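Long-range contacts in putative citrate lyase, alfa subunit (Streptococcus mutans, PDB 2HJ0), which is of undetermined function but belongs to the CitF family of alpha subunits, alpha/beta proteins built round largely parallel sheets: residues 52-57 against 86-92; 65-70 against 162-168; 73-79 against 233-237; 190-194 against 218-222; 202-208 against 225-231. All blocks are in the same frame, centred on the assembly; numbering follows the deposited sequence.

Contact 1. Residues 52-57 against 86-92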
# COMPACT_ATOMS: atom_id res chain seq x y z
N ILE A 52 -20.55 16.29 -6.64
CA ILE A 52 -20.74 15.30 -5.59
C ILE A 52 -22.02 14.55 -5.91
O ILE A 52 -22.11 13.36 -5.64
CB ILE A 52 -20.86 15.96 -4.19
CG1 ILE A 52 -19.50 15.96 -3.49
CG2 ILE A 52 -21.87 15.22 -3.34
CD1 ILE A 52 -18.53 16.93 -4.06
N HIS A 53 -22.99 15.25 -6.49
CA HIS A 53 -24.27 14.63 -6.84
C HIS A 53 -24.06 13.39 -7.71
O HIS A 53 -24.47 12.29 -7.33
CB HIS A 53 -25.18 15.63 -7.57
CG HIS A 53 -26.59 15.14 -7.75
ND1 HIS A 53 -27.62 15.52 -6.92
CD2 HIS A 53 -27.13 14.26 -8.63
CE1 HIS A 53 -28.73 14.88 -7.27
NE2 HIS A 53 -28.45 14.11 -8.30
N GLU A 54 -23.44 13.57 -8.88
CA GLU A 54 -23.18 12.46 -9.80
C GLU A 54 -22.35 11.36 -9.13
O GLU A 54 -22.46 10.18 -9.46
CB GLU A 54 -22.45 12.96 -11.04
CG GLU A 54 -22.31 11.92 -12.15
CD GLU A 54 -21.48 12.42 -13.33
OE1 GLU A 54 -21.38 11.70 -14.34
OE2 GLU A 54 -20.91 13.54 -13.25
N ALA A 55 -21.52 11.75 -8.18
CA ALA A 55 -20.71 10.78 -7.49
C ALA A 55 -21.64 9.86 -6.71
O ALA A 55 -21.52 8.64 -6.80
CB ALA A 55 -19.74 11.48 -6.53
N ILE A 56 -22.56 10.45 -5.95
CA ILE A 56 -23.51 9.68 -5.14
C ILE A 56 -24.34 8.80 -6.05
O ILE A 56 -24.66 7.65 -5.74
CB ILE A 56 -24.45 10.62 -4.34
CG1 ILE A 56 -23.61 11.56 -3.48
CG2 ILE A 56 -25.38 9.80 -3.47
CD1 ILE A 56 -24.39 12.66 -2.80
N GLU A 57 -24.66 9.36 -7.21
CA GLU A 57 -25.46 8.68 -8.20
C GLU A 57 -24.72 7.48 -8.79
O GLU A 57 -25.10 6.33 -8.57
CB GLU A 57 -25.82 9.67 -9.30
CG GLU A 57 -26.88 9.18 -10.26
CD GLU A 57 -26.91 10.01 -11.52
OE1 GLU A 57 -26.06 9.76 -12.42
OE2 GLU A 57 -27.77 10.91 -11.61
N GLU A 86 -25.83 16.58 0.33
CA GLU A 86 -26.33 16.16 -0.97
C GLU A 86 -27.10 14.84 -0.82
O GLU A 86 -28.06 14.59 -1.55
CB GLU A 86 -25.17 15.99 -1.95
CG GLU A 86 -25.62 15.86 -3.40
CD GLU A 86 -26.41 17.06 -3.89
OE1 GLU A 86 -27.56 16.87 -4.37
OE2 GLU A 86 -25.90 18.20 -3.79
N ILE A 87 -26.68 14.00 0.12
CA ILE A 87 -27.38 12.74 0.35
C ILE A 87 -28.78 13.10 0.85
O ILE A 87 -29.77 12.54 0.39
CB ILE A 87 -26.71 11.88 1.44
CG1 ILE A 87 -25.22 11.66 1.14
CG2 ILE A 87 -27.42 10.53 1.53
CD1 ILE A 87 -24.93 10.71 0.01
N ALA A 88 -28.86 14.03 1.79
CA ALA A 88 -30.16 14.42 2.33
C ALA A 88 -31.04 14.98 1.22
O ALA A 88 -32.18 14.55 1.05
CB ALA A 88 -29.98 15.44 3.45
N LYS A 89 -30.51 15.93 0.46
CA LYS A 89 -31.24 16.55 -0.63
C LYS A 89 -31.80 15.52 -1.60
O LYS A 89 -32.88 15.70 -2.17
CB LYS A 89 -30.34 17.51 -1.41
CG LYS A 89 -30.61 18.99 -1.19
CD LYS A 89 -30.33 19.43 0.24
CE LYS A 89 -30.23 20.95 0.36
NZ LYS A 89 -29.13 21.51 -0.49
N MSE A 90 -31.06 14.43 -1.80
CA MSE A 90 -31.49 13.39 -2.72
C MSE A 90 -32.47 12.41 -2.10
O MSE A 90 -32.76 11.36 -2.67
CB MSE A 90 -30.28 12.62 -3.26
CG MSE A 90 -29.40 13.42 -4.21
SE MSE A 90 -27.79 12.49 -4.74
CE MSE A 90 -28.50 11.20 -6.00
N GLY A 91 -32.97 12.74 -0.91
CA GLY A 91 -33.92 11.87 -0.25
C GLY A 91 -33.39 10.53 0.23
O GLY A 91 -34.16 9.62 0.49
N ILE A 92 -32.08 10.39 0.36
CA ILE A 92 -31.54 9.12 0.84
C ILE A 92 -31.51 9.18 2.36
O ILE A 92 -31.17 10.21 2.94
CB ILE A 92 -30.14 8.86 0.26
CG1 ILE A 92 -30.26 8.58 -1.24
CG2 ILE A 92 -29.49 7.70 0.99
CD1 ILE A 92 -28.96 8.29 -1.96
O HOH W 1 -23.18 17.86 -5.88
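Ile52 opens the contact with a branch methyl, its CG2 standing 3.7 Å from Glu86 CB on the neighbouring helix. One residue on, His53 meets two partners in two ways. Its ND1 donates to Glu86 OE1 at 2.9 Å with an N-H...O angle of 160°; the oxygen lies near the ring plane, whereas the ring nitrogen reaches it from above the carboxylate plane, 58° out of it. Meanwhile the selenium of selenomethionine Met90 sits over one face of the imidazole, 3.8 Å from the centroid, a Met-aromatic contact joined by a CH-pi contact from CE. With CG of His53 anti to the backbone N (chi1 -170°), the ring reaches across to helix 79-89. Water 1 accepts from His53 N at 2.7 Å and donates weakly to Glu86 OE2. Ile56 carries the apolar part of the contact: its CD1 lies 3.5 Å from Ile87 CD1, and its CG2 lies 3.8 Å from the Met90 selenium. Helix 79-89 finishes here in a Schellman motif, with Gly91 in its positive-phi position, which turns Ile92 CD1 back toward Ile56 CG2. The ND1 bond in the ring plane and the selenium over the face together fix the rotation of the imidazole between the two packed helices.

Contact 2. Residues 65-70 against 162-168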
# COMPACT_ATOMS: atom_id res chain seq x y z
N MSE A 65 -26.93 1.79 3.64
CA MSE A 65 -25.52 1.57 3.37
C MSE A 65 -24.62 2.33 4.34
O MSE A 65 -25.08 3.21 5.07
CB MSE A 65 -25.18 1.96 1.94
CG MSE A 65 -25.98 1.19 0.92
SE MSE A 65 -25.20 1.25 -0.83
CE MSE A 65 -24.79 -0.64 -1.01
N THR A 66 -23.34 1.98 4.34
CA THR A 66 -22.40 2.65 5.21
C THR A 66 -21.37 3.45 4.41
O THR A 66 -20.83 2.95 3.43
CB THR A 66 -21.65 1.67 6.12
OG1 THR A 66 -22.57 1.08 7.04
CG2 THR A 66 -20.57 2.41 6.91
N ILE A 67 -21.13 4.68 4.82
CA ILE A 67 -20.18 5.53 4.15
C ILE A 67 -19.16 6.03 5.17
O ILE A 67 -19.44 6.06 6.37
CB ILE A 67 -20.89 6.72 3.47
CG1 ILE A 67 -21.54 7.62 4.53
CG2 ILE A 67 -21.95 6.22 2.51
CD1 ILE A 67 -22.24 8.83 3.93
N SER A 68 -17.99 6.44 4.70
CA SER A 68 -16.94 6.94 5.59
C SER A 68 -16.31 8.25 5.10
O SER A 68 -16.48 8.65 3.95
CB SER A 68 -15.84 5.89 5.75
OG SER A 68 -15.35 5.45 4.49
N PHE A 69 -15.57 8.88 6.01
CA PHE A 69 -14.87 10.15 5.76
C PHE A 69 -13.69 10.21 6.72
O PHE A 69 -13.66 9.47 7.69
CB PHE A 69 -15.76 11.36 6.07
CG PHE A 69 -17.12 11.31 5.45
CD1 PHE A 69 -18.17 10.64 6.08
CD2 PHE A 69 -17.37 11.92 4.23
CE1 PHE A 69 -19.44 10.59 5.51
CE2 PHE A 69 -18.63 11.88 3.65
CZ PHE A 69 -19.66 11.22 4.29
N HIS A 70 -12.72 11.09 6.45
CA HIS A 70 -11.59 11.21 7.36
C HIS A 70 -11.61 12.61 7.97
O HIS A 70 -12.32 13.49 7.48
CB HIS A 70 -10.28 10.95 6.64
CG HIS A 70 -9.88 12.03 5.69
ND1 HIS A 70 -9.95 11.88 4.33
CD2 HIS A 70 -9.46 13.30 5.91
CE1 HIS A 70 -9.60 13.01 3.74
NE2 HIS A 70 -9.30 13.89 4.68
N ILE A 162 -17.37 -0.70 4.71
CA ILE A 162 -17.70 0.55 4.06
C ILE A 162 -18.18 0.39 2.63
O ILE A 162 -17.49 -0.19 1.80
CB ILE A 162 -16.49 1.50 4.07
CG1 ILE A 162 -15.95 1.63 5.49
CG2 ILE A 162 -16.89 2.87 3.54
CD1 ILE A 162 -14.64 2.40 5.58
N ASP A 163 -19.37 0.90 2.35
CA ASP A 163 -19.92 0.80 1.00
C ASP A 163 -19.27 1.84 0.11
O ASP A 163 -18.79 1.54 -0.98
CB ASP A 163 -21.43 1.02 1.01
CG ASP A 163 -22.18 -0.16 1.57
OD1 ASP A 163 -22.10 -1.25 0.96
OD2 ASP A 163 -22.84 0.00 2.63
N VAL A 164 -19.27 3.08 0.58
CA VAL A 164 -18.68 4.15 -0.19
C VAL A 164 -17.89 5.06 0.72
O VAL A 164 -18.39 5.51 1.75
CB VAL A 164 -19.74 5.01 -0.89
CG1 VAL A 164 -19.07 6.09 -1.73
CG2 VAL A 164 -20.62 4.14 -1.76
N ALA A 165 -16.65 5.32 0.34
CA ALA A 165 -15.81 6.21 1.13
C ALA A 165 -15.61 7.50 0.37
O ALA A 165 -15.10 7.50 -0.75
CB ALA A 165 -14.48 5.56 1.41
N PHE A 166 -16.04 8.61 0.97
CA PHE A 166 -15.86 9.91 0.37
C PHE A 166 -14.65 10.53 1.04
O PHE A 166 -14.76 10.99 2.17
CB PHE A 166 -17.09 10.75 0.62
CG PHE A 166 -18.32 10.20 -0.03
CD1 PHE A 166 -18.58 10.43 -1.37
CD2 PHE A 166 -19.22 9.44 0.71
CE1 PHE A 166 -19.72 9.91 -1.96
CE2 PHE A 166 -20.36 8.91 0.12
CZ PHE A 166 -20.61 9.15 -1.21
N LEU A 167 -13.51 10.50 0.35
CA LEU A 167 -12.26 11.03 0.91
C LEU A 167 -11.78 12.36 0.32
O LEU A 167 -11.72 12.52 -0.89
CB LEU A 167 -11.14 9.99 0.75
CG LEU A 167 -11.45 8.55 1.16
CD1 LEU A 167 -10.22 7.67 0.93
CD2 LEU A 167 -11.88 8.53 2.63
N GLY A 168 -11.42 13.31 1.18
CA GLY A 168 -10.92 14.58 0.67
C GLY A 168 -9.42 14.49 0.43
O GLY A 168 -8.71 13.93 1.26
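Ile67 pairs with Val164 and Ser68 with Ala165 in parallel register, the strand axes 4.7 Å apart and inclined by 19°. Ser68 bonds in both directions, its N to Val164 O and its O from Phe166 N. Thr66 O is gripped twice, by Val164 N and by Asp163 N, the latter at 2.7 Å. Where the ladder begins, the carboxylate of Asp163 stands in for a main-chain acceptor: OD2 takes Thr66 N at 2.7 Å through its anti lone pair, and the N-H...O angle of 168° makes the bond nearly straight. Selenomethionine Met65 crosses this side chain at about a right angle, with CE 3.4 Å from OD1. On the sheet face of Ile67 and Val164, Ile67 CG2 touches the edge of the Phe166 ring at CE2, 3.9 Å away, while Val164 CG1 lies over a face of the same ring. Phe69 and Phe166 run side by side in the same direction; their planes differ by 20°, but with centroids 5.8 Å apart the rings barely overlap. On the other face Ser68 OG touches Ile162 CG2 and Ala165 CB, and the hydroxyl is hydrogen-bonded to Asp196 OD2. Helix 79-89 covers the aromatic face through Met80, Val83 and Leu84, and helix 191-199 packs on the Ser68 face. Strand 95-99 flanks 66-69 and strand 202-207 flanks 164-169, which puts this pair inside the parallel part of a Rossmann-like sheet.

Contact 3. Residues 73-79 against 233-237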
# COMPACT_ATOMS: atom_id res chain seq x y z
N PHE A 73 -8.60 17.30 7.90
CA PHE A 73 -8.78 18.75 7.72
C PHE A 73 -9.35 19.38 9.00
O PHE A 73 -9.52 20.60 9.10
CB PHE A 73 -9.72 19.04 6.55
CG PHE A 73 -9.11 18.77 5.23
CD1 PHE A 73 -9.69 17.85 4.36
CD2 PHE A 73 -7.94 19.41 4.85
CE1 PHE A 73 -9.11 17.59 3.13
CE2 PHE A 73 -7.35 19.16 3.62
CZ PHE A 73 -7.93 18.25 2.76
N ARG A 74 -9.65 18.52 9.97
CA ARG A 74 -10.19 18.94 11.24
C ARG A 74 -11.32 19.95 11.12
O ARG A 74 -12.24 19.74 10.34
CB ARG A 74 -9.07 19.48 12.10
CG ARG A 74 -8.05 18.41 12.36
CD ARG A 74 -7.28 18.71 13.60
NE ARG A 74 -6.02 19.35 13.27
CZ ARG A 74 -5.19 19.84 14.17
NH1 ARG A 74 -4.05 20.41 13.76
NH2 ARG A 74 -5.50 19.77 15.45
N GLU A 75 -11.25 21.04 11.89
CA GLU A 75 -12.30 22.06 11.87
C GLU A 75 -12.44 22.79 10.56
O GLU A 75 -13.34 23.60 10.38
CB GLU A 75 -12.08 23.08 12.98
CG GLU A 75 -12.15 22.52 14.40
CD GLU A 75 -13.53 21.96 14.77
OE1 GLU A 75 -14.54 22.35 14.15
OE2 GLU A 75 -13.58 21.13 15.71
N GLY A 76 -11.53 22.51 9.63
CA GLY A 76 -11.59 23.15 8.34
C GLY A 76 -12.24 22.26 7.31
O GLY A 76 -12.33 22.65 6.14
N ASP A 77 -12.72 21.08 7.71
CA ASP A 77 -13.33 20.16 6.74
C ASP A 77 -14.60 20.66 6.05
O ASP A 77 -15.45 21.28 6.67
CB ASP A 77 -13.66 18.81 7.37
CG ASP A 77 -14.36 17.89 6.38
OD1 ASP A 77 -13.69 17.42 5.44
OD2 ASP A 77 -15.58 17.67 6.52
N TYR A 78 -14.71 20.35 4.76
CA TYR A 78 -15.87 20.72 3.98
C TYR A 78 -16.53 19.50 3.35
O TYR A 78 -17.72 19.52 3.05
CB TYR A 78 -15.48 21.68 2.86
CG TYR A 78 -15.17 23.10 3.29
CD1 TYR A 78 -14.64 24.00 2.37
CD2 TYR A 78 -15.40 23.54 4.59
CE1 TYR A 78 -14.34 25.31 2.73
CE2 TYR A 78 -15.11 24.86 4.96
CZ TYR A 78 -14.57 25.74 4.01
OH TYR A 78 -14.23 27.04 4.34
N VAL A 79 -15.74 18.45 3.14
CA VAL A 79 -16.21 17.21 2.51
C VAL A 79 -17.38 16.54 3.22
O VAL A 79 -18.35 16.21 2.58
CB VAL A 79 -15.06 16.20 2.38
CG1 VAL A 79 -15.54 14.93 1.70
CG2 VAL A 79 -13.91 16.82 1.61
N ALA A 233 -13.53 24.17 -3.14
CA ALA A 233 -12.76 24.06 -1.89
C ALA A 233 -13.18 22.89 -1.04
O ALA A 233 -14.36 22.70 -0.78
CB ALA A 233 -12.90 25.34 -1.08
N ILE A 234 -12.22 22.09 -0.59
CA ILE A 234 -12.54 20.95 0.24
C ILE A 234 -12.33 21.29 1.69
O ILE A 234 -12.86 20.62 2.58
CB ILE A 234 -11.66 19.76 -0.12
CG1 ILE A 234 -10.20 20.11 0.11
CG2 ILE A 234 -11.89 19.38 -1.56
CD1 ILE A 234 -9.25 19.03 -0.29
N GLY A 235 -11.56 22.33 1.94
CA GLY A 235 -11.31 22.74 3.31
C GLY A 235 -11.11 24.23 3.43
O GLY A 235 -10.84 24.91 2.44
N ASP A 236 -11.24 24.74 4.64
CA ASP A 236 -11.08 26.17 4.90
C ASP A 236 -9.63 26.59 4.64
O ASP A 236 -8.70 25.99 5.17
CB ASP A 236 -11.46 26.49 6.34
CG ASP A 236 -11.80 27.95 6.54
OD1 ASP A 236 -10.95 28.81 6.22
OD2 ASP A 236 -12.93 28.23 7.03
N PRO A 237 -9.44 27.64 3.83
CA PRO A 237 -8.11 28.16 3.47
C PRO A 237 -7.10 28.19 4.62
O PRO A 237 -6.25 27.31 4.73
CB PRO A 237 -8.43 29.56 2.96
CG PRO A 237 -9.74 29.34 2.26
CD PRO A 237 -10.50 28.48 3.26
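Gly76 O accepts Asp236 N at 2.8 Å, in the carbonyl plane and on a lone pair, with an N-H...O angle of 152°. This is the firm hydrogen bond between the loops. Tyr78 OH donates only weakly to Asp236 OD2, 3.2 Å away. CG of Asp236 is anti to its backbone N (chi1 -159°), which swings the carboxylate toward the hydroxyl; Glu238 brings a second acid close to OD1, and this would probably raise the affinity of the pair for a proton. Asp77 and Gly235 form a single backbone bridge. It joins loops that follow strands 66-69 and 227-230, so the contact lies beyond the C-terminal ends of the parallel strands, where Tyr78 occupies the N-cap position of helix 79-89. The side chain of Asp77 turns away to that helix, OD2 accepting from Met80 N and from His106. Among ring contacts, Gly235 CA lies over a face of Tyr78, 4.0 Å from the centroid and 22° off the normal, a CH-pi contact, while Ala233 O meets the ring edge in plane. Apolar packing centres on Ile234: CD1 meets Phe73 CZ at 3.4 Å, and CB lies alongside Val79 CG2 at 4.1 Å.

Contact 4. Residues 190-194 against 218-222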
# COMPACT_ATOMS: atom_id res chain seq x y z
N LEU A 190 -2.22 11.32 5.41
CA LEU A 190 -3.57 10.85 5.13
C LEU A 190 -3.77 9.46 5.71
O LEU A 190 -4.51 8.65 5.15
CB LEU A 190 -3.80 10.81 3.63
CG LEU A 190 -4.02 12.16 2.97
CD1 LEU A 190 -4.20 11.96 1.47
CD2 LEU A 190 -5.26 12.84 3.58
N GLY A 191 -3.10 9.20 6.83
CA GLY A 191 -3.18 7.91 7.48
C GLY A 191 -4.55 7.35 7.82
O GLY A 191 -4.74 6.14 7.74
N TYR A 192 -5.50 8.19 8.19
CA TYR A 192 -6.81 7.66 8.51
C TYR A 192 -7.55 7.35 7.21
O TYR A 192 -8.23 6.34 7.11
CB TYR A 192 -7.60 8.63 9.39
CG TYR A 192 -6.92 8.94 10.71
CD1 TYR A 192 -6.49 7.92 11.56
CD2 TYR A 192 -6.65 10.27 11.08
CE1 TYR A 192 -5.78 8.21 12.74
CE2 TYR A 192 -5.95 10.58 12.25
CZ TYR A 192 -5.51 9.55 13.08
OH TYR A 192 -4.77 9.83 14.21
N ALA A 193 -7.40 8.19 6.19
CA ALA A 193 -8.09 7.94 4.92
C ALA A 193 -7.51 6.77 4.14
O ALA A 193 -8.23 6.07 3.42
CB ALA A 193 -8.07 9.19 4.06
N MSE A 194 -6.21 6.54 4.28
CA MSE A 194 -5.56 5.46 3.55
C MSE A 194 -6.15 4.09 3.82
O MSE A 194 -6.15 3.23 2.94
CB MSE A 194 -4.05 5.43 3.84
CG MSE A 194 -3.26 6.47 3.07
SE MSE A 194 -1.50 6.82 3.81
CE MSE A 194 -0.42 5.75 2.60
N ILE A 218 2.29 9.54 -3.92
CA ILE A 218 1.00 8.86 -3.96
C ILE A 218 0.62 8.26 -2.61
O ILE A 218 1.20 7.26 -2.20
CB ILE A 218 1.02 7.77 -5.00
CG1 ILE A 218 1.41 8.37 -6.36
CG2 ILE A 218 -0.31 7.07 -5.04
CD1 ILE A 218 1.61 7.35 -7.48
N SER A 219 -0.32 8.86 -1.91
CA SER A 219 -0.75 8.31 -0.62
C SER A 219 -1.91 7.33 -0.84
O SER A 219 -2.08 6.37 -0.10
CB SER A 219 -1.16 9.44 0.32
OG SER A 219 -0.08 10.33 0.53
N ILE A 220 -2.69 7.60 -1.88
CA ILE A 220 -3.82 6.76 -2.25
C ILE A 220 -3.67 6.54 -3.75
O ILE A 220 -3.74 7.47 -4.55
CB ILE A 220 -5.12 7.45 -1.90
CG1 ILE A 220 -5.22 7.59 -0.38
CG2 ILE A 220 -6.28 6.68 -2.48
CD1 ILE A 220 -6.40 8.34 0.12
N PRO A 221 -3.43 5.27 -4.16
CA PRO A 221 -3.25 4.87 -5.56
C PRO A 221 -4.54 4.83 -6.36
O PRO A 221 -5.64 4.65 -5.82
CB PRO A 221 -2.61 3.50 -5.43
CG PRO A 221 -3.35 2.93 -4.25
CD PRO A 221 -3.39 4.09 -3.27
N GLN A 222 -4.40 4.98 -7.68
CA GLN A 222 -5.54 4.96 -8.59
C GLN A 222 -6.28 3.63 -8.47
O GLN A 222 -7.49 3.56 -8.72
CB GLN A 222 -5.05 5.17 -10.04
CG GLN A 222 -3.98 4.14 -10.47
CD GLN A 222 -3.24 4.50 -11.74
OE1 GLN A 222 -2.58 5.53 -11.79
NE2 GLN A 222 -3.32 3.65 -12.76
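Ser219 points its CB at Leu190, and CD1 of the leucine answers at 4.1 Å. The serine hydroxyl looks to a third party: OG is hydrogen-bonded to OE2 of Glu348, whose OE1 receives Leu190 N, so one carboxylate clasps both segments from outside. The carbonyl of Ser219 faces selenomethionine Met194, whose CG lies 3.4 Å from Ser219 O and whose bent chain brings the terminal CE over to the same oxygen; this is van der Waals contact with a polar atom, not hydrogen bonding. Ser219 and Ile220 together face Ala178, forming a classic beta bulge in the long connection between strands 202-207 and 227-230, and the bulge packs against the weakly bonded start of helix 191-199, where Met194 N donates to Leu190 O at 2.8 Å. Ile220 carries the apolar part. Its chain runs extended past CG1 (chi2 176°), which brings CD1 into reach of both Leu190 CD1 and Ala193 CB, each 4.4 Å away, while the side chain crosses that of Met194, with CG1 4.1 Å from Met194 CG. Leu167 of strand 164-169 touches both Ala193 and Ile220 from the sheet. Past the contact, Pro221 packs on Met353 of the second subunit, and Gln222 NE2 bonds Gly361 O of that same subunit.

Contact 5. Residues 202-208 against 225-231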
# COMPACT_ATOMS: atom_id res chain seq x y z
N GLN A 202 -16.36 1.05 -2.69
CA GLN A 202 -16.23 2.12 -3.64
C GLN A 202 -15.62 3.34 -2.94
O GLN A 202 -16.01 3.70 -1.82
CB GLN A 202 -17.58 2.46 -4.25
CG GLN A 202 -17.87 1.65 -5.47
CD GLN A 202 -19.03 2.18 -6.23
OE1 GLN A 202 -20.15 2.18 -5.75
NE2 GLN A 202 -18.77 2.65 -7.44
N VAL A 203 -14.65 3.95 -3.62
CA VAL A 203 -13.96 5.12 -3.10
C VAL A 203 -14.13 6.32 -4.02
O VAL A 203 -13.89 6.24 -5.23
CB VAL A 203 -12.43 4.83 -2.93
CG1 VAL A 203 -11.65 6.11 -2.66
CG2 VAL A 203 -12.22 3.83 -1.78
N VAL A 204 -14.57 7.43 -3.45
CA VAL A 204 -14.77 8.68 -4.19
C VAL A 204 -13.86 9.72 -3.56
O VAL A 204 -14.10 10.13 -2.43
CB VAL A 204 -16.22 9.19 -4.05
CG1 VAL A 204 -16.34 10.60 -4.61
CG2 VAL A 204 -17.16 8.28 -4.78
N ILE A 205 -12.80 10.14 -4.25
CA ILE A 205 -11.95 11.17 -3.65
C ILE A 205 -12.41 12.52 -4.19
O ILE A 205 -12.66 12.67 -5.39
CB ILE A 205 -10.39 10.96 -3.92
CG1 ILE A 205 -10.03 11.41 -5.32
CG2 ILE A 205 -9.97 9.51 -3.70
CD1 ILE A 205 -9.47 12.78 -5.31
N VAL A 206 -12.55 13.50 -3.30
CA VAL A 206 -12.99 14.85 -3.65
C VAL A 206 -11.78 15.77 -3.53
O VAL A 206 -11.29 16.03 -2.42
CB VAL A 206 -14.09 15.35 -2.68
CG1 VAL A 206 -14.70 16.67 -3.18
CG2 VAL A 206 -15.13 14.28 -2.50
N THR A 207 -11.29 16.24 -4.66
CA THR A 207 -10.12 17.09 -4.61
C THR A 207 -10.42 18.55 -4.82
O THR A 207 -11.46 18.93 -5.38
CB THR A 207 -9.05 16.69 -5.65
OG1 THR A 207 -7.82 17.37 -5.36
CG2 THR A 207 -9.52 17.03 -7.04
N ASP A 208 -9.48 19.35 -4.38
CA ASP A 208 -9.59 20.78 -4.45
C ASP A 208 -8.75 21.29 -5.60
O ASP A 208 -8.97 22.40 -6.10
CB ASP A 208 -9.08 21.36 -3.14
CG ASP A 208 -9.76 22.62 -2.79
OD1 ASP A 208 -9.63 23.04 -1.61
OD2 ASP A 208 -10.42 23.17 -3.71
N VAL A 225 -9.21 3.90 -6.06
CA VAL A 225 -10.20 4.93 -6.29
C VAL A 225 -11.17 4.62 -7.42
O VAL A 225 -10.79 4.06 -8.43
CB VAL A 225 -9.47 6.27 -6.57
CG1 VAL A 225 -10.46 7.39 -6.75
CG2 VAL A 225 -8.51 6.57 -5.41
N ASP A 226 -12.44 4.98 -7.25
CA ASP A 226 -13.41 4.72 -8.29
C ASP A 226 -13.77 5.98 -9.04
O ASP A 226 -13.85 5.98 -10.27
CB ASP A 226 -14.68 4.07 -7.70
CG ASP A 226 -14.41 2.69 -7.13
OD1 ASP A 226 -14.30 1.72 -7.91
OD2 ASP A 226 -14.29 2.58 -5.89
N TYR A 227 -13.97 7.06 -8.31
CA TYR A 227 -14.36 8.32 -8.93
C TYR A 227 -13.65 9.52 -8.31
O TYR A 227 -13.28 9.51 -7.13
CB TYR A 227 -15.88 8.51 -8.79
CG TYR A 227 -16.69 7.47 -9.53
CD1 TYR A 227 -16.69 7.41 -10.92
CD2 TYR A 227 -17.49 6.55 -8.84
CE1 TYR A 227 -17.46 6.47 -11.61
CE2 TYR A 227 -18.27 5.60 -9.53
CZ TYR A 227 -18.25 5.58 -10.92
OH TYR A 227 -19.01 4.68 -11.62
N ILE A 228 -13.46 10.55 -9.13
CA ILE A 228 -12.81 11.76 -8.67
C ILE A 228 -13.72 12.93 -9.00
O ILE A 228 -14.22 13.04 -10.12
CB ILE A 228 -11.47 12.00 -9.35
CG1 ILE A 228 -10.51 10.85 -9.05
CG2 ILE A 228 -10.88 13.29 -8.85
CD1 ILE A 228 -10.72 9.62 -9.90
N VAL A 229 -13.94 13.79 -8.02
CA VAL A 229 -14.78 14.95 -8.23
C VAL A 229 -14.01 16.17 -7.79
O VAL A 229 -13.41 16.19 -6.71
CB VAL A 229 -16.09 14.84 -7.44
CG1 VAL A 229 -15.79 14.51 -6.01
CG2 VAL A 229 -16.86 16.16 -7.53
N VAL A 230 -14.03 17.19 -8.62
CA VAL A 230 -13.34 18.43 -8.32
C VAL A 230 -14.31 19.48 -7.80
O VAL A 230 -15.39 19.64 -8.35
CB VAL A 230 -12.66 18.98 -9.57
CG1 VAL A 230 -12.11 20.36 -9.29
CG2 VAL A 230 -11.55 18.04 -10.02
N VAL A 231 -13.94 20.19 -6.74
CA VAL A 231 -14.79 21.24 -6.19
C VAL A 231 -13.97 22.51 -5.94
O VAL A 231 -12.74 22.47 -5.97
CB VAL A 231 -15.45 20.80 -4.86
CG1 VAL A 231 -16.46 19.70 -5.13
CG2 VAL A 231 -14.38 20.33 -3.88
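Tyr227 turns the edge of its ring to Val204, whose CG2 lies near the ring plane and 4.2 Å from Tyr227 CB. The two residues belong to a parallel strand pair near one side of the Rossmann-like sheet, with axes 4.8 Å apart and inclined by 22°. The other flat group is the Asp226 carboxylate. Its OD2 accepts Val203 N at 2.7 Å through the anti lone pair with an N-H...O angle of 161°, and Gln202 crosses it at about a right angle, CG lying 3.7 Å from OD2. Lys360 of the second subunit forms a salt bridge with that same oxygen, so a subunit contact reaches the start of this ladder. Val203 O takes both Tyr227 N and Asp226 N in its carbonyl plane; Ile205 and Thr207 then each donate and accept across the gap. On the face of Val204 and Val206, Val206 CG2 lies beside Val229 CG1 at 3.6 Å; Ile52 of helix 52-58 packs on Val206, Val229 and Val231, and Ala55 on Val204. On the opposite face Ile205 CG1 runs alongside Ile228 CG1 at 3.8 Å, near Ser172. Thr207 has OG1 anti to its N (chi1 -168°), directing the hydroxyl to Ala169 O and its methyl CG2 to Val230 CG2, 3.7 Å off. The last rung is Val231 N to Thr207 O, 3.1 Å long, with the donor nearly along the C=O axis.

From the N terminus, contact 1 opens at helix 52-58 and closes on helix 79-89, looping round strand 66-69. Contacts 2 and 3 open inside that loop and close beyond it, so both cross contact 1; they also cross each other, since contact 2 closes at 162-168 and contact 3 at 233-237. The loop of contact 3 encloses contacts 4 and 5, which follow contact 2 in series and cross one another. Strands 164-169 and 202-207 are neighbours, so contacts 2 and 5 continue one sheet. Contact 1 packs on it through Ile52, contact 3 ties loops past its strand ends, and contact 4 joins a helix to the connection that reaches the second subunit.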